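Local coordinates for protein TASOR (Homo sapiens, PDB 6SWG) that helps build the HUSH complex, which maintains epigenetic silencing at H3K9me3-rich loci by promoting recruitment of the histone methyltransferase SETDB1 and of MORC2, at residues G61-E64 and F65-G68; E6-V9 and L10-N14; K72-T75 and I76-K79. All coordinates share one frame; numbering follows the deposited sequence.

Contact 1 of 3, residues G61-E64 and F65-G68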
loop_
_atom_site.group_PDB
_atom_site.type_symbol
_atom_site.label_atom_id
_atom_site.label_comp_id
_atom_site.label_asym_id
_atom_site.label_seq_id
_atom_site.Cartn_x
_atom_site.Cartn_y
_atom_site.Cartn_z
ATOM N N GLY C 61 6.686 -16.190 -0.092
ATOM C CA GLY C 61 6.590 -16.260 1.346
ATOM C C GLY C 61 7.463 -15.235 2.036
ATOM O O GLY C 61 8.699 -15.241 1.928
ATOM N N VAL C 62 6.810 -14.352 2.789
ATOM C CA VAL C 62 7.497 -13.254 3.457
ATOM C C VAL C 62 7.837 -13.563 4.886
ATOM O O VAL C 62 8.587 -12.798 5.513
ATOM C CB VAL C 62 6.631 -11.990 3.404
ATOM C CG1 VAL C 62 6.348 -11.638 1.934
ATOM C CG2 VAL C 62 5.325 -12.232 4.152
ATOM N N GLN C 63 7.324 -14.660 5.425
ATOM C CA GLN C 63 7.545 -14.962 6.827
ATOM C C GLN C 63 9.024 -15.099 7.136
ATOM O O GLN C 63 9.444 -14.813 8.260
ATOM C CB GLN C 63 6.788 -16.231 7.213
ATOM C CG GLN C 63 6.743 -16.506 8.711
ATOM C CD GLN C 63 5.894 -15.498 9.490
ATOM O OE1 GLN C 63 5.175 -14.688 8.907
ATOM N NE2 GLN C 63 5.992 -15.542 10.817
ATOM N N GLU C 64 9.829 -15.530 6.169
ATOM C CA GLU C 64 11.258 -15.622 6.439
ATOM C C GLU C 64 11.838 -14.264 6.795
ATOM O O GLU C 64 12.740 -14.171 7.628
ATOM C CB GLU C 64 11.989 -16.183 5.239
ATOM C CG GLU C 64 12.168 -15.168 4.155
ATOM C CD GLU C 64 12.554 -15.810 2.869
ATOM O OE1 GLU C 64 13.397 -16.733 2.906
ATOM O OE2 GLU C 64 11.982 -15.417 1.831
ATOM N N PHE C 65 11.320 -13.190 6.201
ATOM C CA PHE C 65 11.865 -11.888 6.525
ATOM C C PHE C 65 11.401 -11.444 7.891
ATOM O O PHE C 65 12.170 -10.826 8.633
ATOM C CB PHE C 65 11.479 -10.879 5.453
ATOM C CG PHE C 65 12.216 -11.089 4.179
ATOM C CD1 PHE C 65 13.457 -10.494 3.975
ATOM C CD2 PHE C 65 11.687 -11.916 3.190
ATOM C CE1 PHE C 65 14.177 -10.716 2.802
ATOM C CE2 PHE C 65 12.373 -12.141 2.010
ATOM C CZ PHE C 65 13.631 -11.539 1.805
ATOM N N VAL C 66 10.148 -11.751 8.231
ATOM C CA VAL C 66 9.649 -11.450 9.566
ATOM C C VAL C 66 10.503 -12.154 10.608
ATOM O O VAL C 66 10.980 -11.539 11.573
ATOM C CB VAL C 66 8.170 -11.858 9.694
ATOM C CG1 VAL C 66 7.808 -12.044 11.156
ATOM C CG2 VAL C 66 7.285 -10.845 8.962
ATOM N N ASP C 67 10.699 -13.463 10.426
ATOM C CA ASP C 67 11.475 -14.255 11.368
ATOM C C ASP C 67 12.904 -13.748 11.461
ATOM O O ASP C 67 13.441 -13.627 12.568
ATOM C CB ASP C 67 11.422 -15.717 10.955
ATOM C CG ASP C 67 10.033 -16.262 11.003
ATOM O OD1 ASP C 67 9.188 -15.635 11.655
ATOM O OD2 ASP C 67 9.779 -17.313 10.403
ATOM N N GLY C 68 13.523 -13.417 10.313
ATOM C CA GLY C 68 14.873 -12.884 10.334
ATOM C C GLY C 68 14.962 -11.608 11.137
ATOM O O GLY C 68 15.868 -11.443 11.961
#

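Contact 2 of 3, residues E6-V9 and L10-N14. With SO4 (sulfate ion), chain D.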
loop_
_atom_site.group_PDB
_atom_site.type_symbol
_atom_site.label_atom_id
_atom_site.label_comp_id
_atom_site.label_asym_id
_atom_site.label_seq_id
_atom_site.Cartn_x
_atom_site.Cartn_y
_atom_site.Cartn_z
ATOM N N GLU C 6 4.128 7.222 -11.352
ATOM C CA GLU C 6 3.197 8.232 -10.856
ATOM C C GLU C 6 2.218 8.629 -11.949
ATOM O O GLU C 6 0.992 8.739 -11.726
ATOM C CB GLU C 6 3.954 9.470 -10.365
ATOM C CG GLU C 6 4.946 9.213 -9.247
ATOM C CD GLU C 6 5.483 10.495 -8.605
ATOM O OE1 GLU C 6 5.566 11.539 -9.288
ATOM O OE2 GLU C 6 5.822 10.449 -7.407
ATOM N N ARG C 7 2.749 8.885 -13.144
ATOM C CA ARG C 7 1.856 9.295 -14.218
ATOM C C ARG C 7 0.829 8.220 -14.478
ATOM O O ARG C 7 -0.367 8.533 -14.603
ATOM C CB ARG C 7 2.634 9.638 -15.463
ATOM C CG ARG C 7 3.410 10.885 -15.211
ATOM C CD ARG C 7 4.316 11.179 -16.318
ATOM N NE ARG C 7 4.912 12.492 -16.190
ATOM C CZ ARG C 7 5.943 12.891 -16.936
ATOM N NH1 ARG C 7 6.464 12.070 -17.843
ATOM N NH2 ARG C 7 6.432 14.100 -16.767
ATOM N N THR C 8 1.260 6.953 -14.419
ATOM C CA THR C 8 0.344 5.838 -14.643
ATOM C C THR C 8 -0.750 5.811 -13.576
ATOM O O THR C 8 -1.942 5.699 -13.876
ATOM C CB THR C 8 1.085 4.486 -14.625
ATOM O OG1 THR C 8 1.613 4.147 -15.928
ATOM C CG2 THR C 8 0.087 3.384 -14.192
ATOM N N VAL C 9 -0.347 5.901 -12.314
ATOM C CA VAL C 9 -1.311 5.774 -11.224
ATOM C C VAL C 9 -2.309 6.933 -11.235
ATOM O O VAL C 9 -3.521 6.733 -11.107
ATOM C CB VAL C 9 -0.565 5.679 -9.888
ATOM C CG1 VAL C 9 -1.604 5.635 -8.838
ATOM C CG2 VAL C 9 0.294 4.386 -9.847
ATOM N N LEU C 10 -1.817 8.155 -11.387
ATOM C CA LEU C 10 -2.714 9.298 -11.484
ATOM C C LEU C 10 -3.646 9.171 -12.673
ATOM O O LEU C 10 -4.809 9.585 -12.580
ATOM C CB LEU C 10 -1.920 10.587 -11.623
ATOM C CG LEU C 10 -1.057 10.979 -10.434
ATOM C CD1 LEU C 10 -0.393 12.299 -10.708
ATOM C CD2 LEU C 10 -1.899 11.027 -9.160
ATOM N N GLY C 11 -3.157 8.610 -13.798
ATOM C CA GLY C 11 -4.010 8.483 -14.967
ATOM C C GLY C 11 -5.109 7.491 -14.701
ATOM O O GLY C 11 -6.281 7.736 -15.027
ATOM N N GLU C 12 -4.758 6.380 -14.045
ATOM C CA GLU C 12 -5.792 5.432 -13.637
ATOM C C GLU C 12 -6.800 6.109 -12.710
ATOM O O GLU C 12 -8.011 5.905 -12.842
ATOM C CB GLU C 12 -5.158 4.223 -12.970
ATOM C CG GLU C 12 -4.278 3.366 -13.877
ATOM C CD GLU C 12 -5.033 2.613 -14.926
ATOM O OE1 GLU C 12 -6.261 2.310 -14.759
ATOM O OE2 GLU C 12 -4.399 2.305 -15.962
ATOM N N TYR C 13 -6.324 6.950 -11.776
ATOM C CA TYR C 13 -7.275 7.498 -10.828
ATOM C C TYR C 13 -8.212 8.460 -11.537
ATOM O O TYR C 13 -9.413 8.485 -11.255
ATOM C CB TYR C 13 -6.597 8.179 -9.647
ATOM C CG TYR C 13 -7.618 8.630 -8.612
ATOM C CD1 TYR C 13 -8.069 9.946 -8.578
ATOM C CD2 TYR C 13 -8.173 7.727 -7.689
ATOM C CE1 TYR C 13 -9.024 10.354 -7.651
ATOM C CE2 TYR C 13 -9.132 8.140 -6.753
ATOM C CZ TYR C 13 -9.539 9.446 -6.745
ATOM O OH TYR C 13 -10.453 9.838 -5.816
ATOM N N ASN C 14 -7.689 9.229 -12.492
ATOM C CA ASN C 14 -8.556 10.128 -13.230
ATOM C C ASN C 14 -9.625 9.358 -14.011
ATOM O O ASN C 14 -10.816 9.737 -14.028
ATOM C CB ASN C 14 -7.766 10.972 -14.207
ATOM C CG ASN C 14 -8.686 11.628 -15.235
ATOM O OD1 ASN C 14 -9.051 10.997 -16.252
ATOM N ND2 ASN C 14 -9.110 12.872 -14.958
HETATM S S SO4 D . 8.001 14.917 -19.822
HETATM O O1 SO4 D . 8.939 14.530 -20.837
HETATM O O2 SO4 D . 7.968 13.819 -18.890
HETATM O O3 SO4 D . 8.455 16.075 -19.072
HETATM O O4 SO4 D . 6.705 15.193 -20.439
#

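Contact 3 of 3, residues K72-T75 and I76-K79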
loop_
_atom_site.group_PDB
_atom_site.type_symbol
_atom_site.label_atom_id
_atom_site.label_comp_id
_atom_site.label_asym_id
_atom_site.label_seq_id
_atom_site.Cartn_x
_atom_site.Cartn_y
_atom_site.Cartn_z
ATOM N N LYS C 72 17.140 -10.877 14.687
ATOM C CA LYS C 72 18.136 -9.831 14.860
ATOM C C LYS C 72 17.757 -8.939 16.036
ATOM O O LYS C 72 18.605 -8.519 16.829
ATOM C CB LYS C 72 18.277 -9.008 13.592
ATOM C CG LYS C 72 18.700 -9.811 12.384
ATOM C CD LYS C 72 19.024 -8.841 11.211
ATOM C CE LYS C 72 18.305 -9.205 9.878
ATOM N NZ LYS C 72 17.022 -8.466 9.575
ATOM N N LEU C 73 16.472 -8.665 16.185
ATOM C CA LEU C 73 16.050 -7.746 17.230
ATOM C C LEU C 73 16.139 -8.395 18.609
ATOM O O LEU C 73 16.472 -7.728 19.592
ATOM C CB LEU C 73 14.630 -7.256 16.942
ATOM C CG LEU C 73 14.468 -6.429 15.668
ATOM C CD1 LEU C 73 13.084 -5.798 15.576
ATOM C CD2 LEU C 73 15.479 -5.283 15.566
ATOM N N ASN C 74 15.829 -9.682 18.725
ATOM C CA ASN C 74 16.038 -10.312 20.019
ATOM C C ASN C 74 17.501 -10.289 20.382
ATOM O O ASN C 74 17.863 -10.105 21.549
ATOM C CB ASN C 74 15.529 -11.732 20.004
ATOM C CG ASN C 74 14.046 -11.777 20.110
ATOM O OD1 ASN C 74 13.411 -10.750 20.413
ATOM N ND2 ASN C 74 13.460 -12.953 19.880
ATOM N N THR C 75 18.358 -10.494 19.388
ATOM C CA THR C 75 19.786 -10.450 19.637
ATOM C C THR C 75 20.178 -9.109 20.201
ATOM O O THR C 75 20.920 -9.041 21.184
ATOM C CB THR C 75 20.552 -10.728 18.352
ATOM O OG1 THR C 75 20.391 -12.111 17.987
ATOM C CG2 THR C 75 22.021 -10.473 18.573
ATOM N N ILE C 76 19.685 -8.033 19.577
ATOM C CA ILE C 76 19.991 -6.684 20.025
ATOM C C ILE C 76 19.545 -6.509 21.468
ATOM O O ILE C 76 20.266 -5.934 22.306
ATOM C CB ILE C 76 19.291 -5.642 19.121
ATOM C CG1 ILE C 76 19.770 -5.719 17.674
ATOM C CG2 ILE C 76 19.458 -4.209 19.696
ATOM C CD1 ILE C 76 21.202 -5.601 17.586
ATOM N N ILE C 77 18.286 -6.878 21.735
ATOM C CA ILE C 77 17.730 -6.711 23.070
ATOM C C ILE C 77 18.636 -7.393 24.093
ATOM O O ILE C 77 19.042 -6.803 25.098
ATOM C CB ILE C 77 16.296 -7.270 23.136
ATOM C CG1 ILE C 77 15.308 -6.328 22.442
ATOM C CG2 ILE C 77 15.955 -7.515 24.602
ATOM C CD1 ILE C 77 13.927 -6.918 22.327
ATOM N N ILE C 78 18.995 -8.643 23.836
ATOM C CA ILE C 78 19.829 -9.351 24.792
ATOM C C ILE C 78 21.156 -8.615 24.999
ATOM O O ILE C 78 21.614 -8.417 26.136
ATOM C CB ILE C 78 20.031 -10.804 24.342
ATOM C CG1 ILE C 78 18.751 -11.600 24.661
ATOM C CG2 ILE C 78 21.276 -11.304 25.013
ATOM C CD1 ILE C 78 18.374 -12.643 23.635
ATOM N N LYS C 79 21.789 -8.183 23.908
ATOM C CA LYS C 79 23.063 -7.499 24.070
ATOM C C LYS C 79 22.913 -6.268 24.950
ATOM O O LYS C 79 23.835 -5.934 25.708
ATOM C CB LYS C 79 23.641 -7.118 22.711
ATOM C CG LYS C 79 25.087 -6.652 22.743
ATOM C CD LYS C 79 25.214 -5.174 23.080
ATOM C CE LYS C 79 26.681 -4.767 23.231
ATOM N NZ LYS C 79 27.253 -5.244 24.523
#

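Contact 1 of 3, residues G61-E64 and F65-G68
E64 turns its CG into the gap between its own backbone N and carbonyl carbon (chi1 77°), while F65 sends its CG to the side of its backbone N, and the pair of torsions lays these neighbouring side chains alongside each other, pointing the same way. The closest approaches between the two are E64 OE2 to F65 CE2 at 3.3 Å and E64 CG to F65 CD2 at 3.4 Å. The carboxylate plane stands at 75° to the ring, and its oxygen approaches obliquely. The charge of E64 is answered outside this turn, where OE2 forms a salt bridge with a basic side chain of another protein chain. F65 itself packs on an aromatic side chain belonging to another protein chain.

The backbone bonds place this near the start of helix 63-79. V62 O receives F65 N at 2.8 Å in an i to i+3 bond and V66 N at 3.3 Å in a weak i to i+4 one; the same oxygen also lies at the edge of the F65 ring, in its plane. Regular alpha-helical spacing then takes over, with D67 N bonded to Q63 O at 2.8 Å and an almost straight N-H...O angle of 174°, followed by G68 N to E64 O at 2.9 Å.

On another side of this turn, the side chains of Q63 and D67 cross at a slant. The first torsion of Q63 sets CG beside its own carbonyl carbon, 3.6 Å from D67 OD2. A bend at chi2 then carries the amide round until Q63 NE2 stands 3.3 Å from D67 OD1, with the amide plane steeply inclined to the carboxylate.

Contact 2 of 3, residues E6-V9 and L10-N14
Two early turns of helix 4-26 are joined here by successive i to i+4 steps, E6 to L10, R7 to G11, T8 to E12 and V9 to Y13. L10 N bonds to E6 O at 2.9 Å with an N-H...O angle of 172°, whereas G11 N reaches R7 O at 2.9 Å with a more bent angle of 146°.

Side chains meet the preceding turn through its carbonyl oxygens. L10 CG sits 3.3 Å from E6 O, placed there because CG lies on the side of its own backbone N. E12 uses the same first torsion (chi1 -65°), which leaves E12 CG 3.3 Å from T8 O; the T8 and E12 side chains themselves approach loosely, T8 CG2 to E12 CG at 4.4 Å.

This part of the helix lies between the chain's own loop and another protein. V9 packs against F40 and Y13 against V35 and P38, and both also touch a chain of another protein. T8 OG1 is hydrogen-bonded to polar and basic side chains of a chain of another protein, and E6 OE2 forms a salt bridge with a basic side chain, again on a chain of another protein.

R7 leaves the helix as an extended chain and binds a sulfate ion, probably from the crystallisation liquor. Its guanidinium presents an edge to one oxygen, which lies in the guanidinium plane and accepts two hydrogen bonds: R7 NH1 is 2.5 Å, and R7 NH2 2.6 Å, from sulfate O2.

Contact 3 of 3, residues K72-T75 and I76-K79
Backbone hydrogen bonds make the framework between K72-T75 and I76-K79, all of the i to i+4 alpha-helical kind. I76 N bonds to K72 O, I77 N to L73 O, I78 N to N74 O and K79 N to T75 O, every one between 2.9 and 3.0 Å long. Their N-H...O angles run from 157° to 170°, evidence that the last turns of helix 63-79 remain regular.

Hydrocarbon-to-carbonyl van der Waals contacts come chiefly from three consecutive isoleucines, whose CG1 methylenes, or in I78 the CD1 methyl, rest against carbonyl oxygens one turn earlier. In all three, CG1 is turned away from the residue's own carbonyl carbon and lies beside its backbone N, a rotation that directs this branch back toward the preceding turn. I76 CG1 thereby stands 3.1 Å from K72 O, and I77 CG1 stands 3.4 Å from L73 O. In I78 the approach is made by the branch end, I78 CD1 being 3.3 Å from N74 O. Between side chains proper the touch is slight: N74 OD1 lies 4.3 Å from I77 CD1.

Two polar ends have partners outside these residues. T75 OG1 is hydrogen-bonded to E71 O, one turn back, and K72 NZ makes a long, weak ion pair with an acidic side chain of a chain of another protein. K72, L73, I76 and I77 also pack on a chain of another protein.

With four regular backbone bonds and no close pairing between side chains, the turn is held mainly by its main chain, which leaves side chains such as L73 and I76 available for packing on another protein.

How the contacts relate
Contact 2 comes first along the chain, on helix 4-26; contacts 1 and 3 follow in that order on helix 63-79, the first near its start and the other at its last turns. Contacts 1 and 3 have centres about 17 Å apart and lie on the same side of the chain's centre. Contact 2 lies on the opposite side, its centre about 32 Å from that of contact 1 and about 43 Å from that of contact 3, with no touch to either. All three touch a chain of another protein, so this elongated TASOR fragment, a piece of a much longer protein, presents two separated helices, with residues 43-59 between them not modelled, to other protein of the assembly.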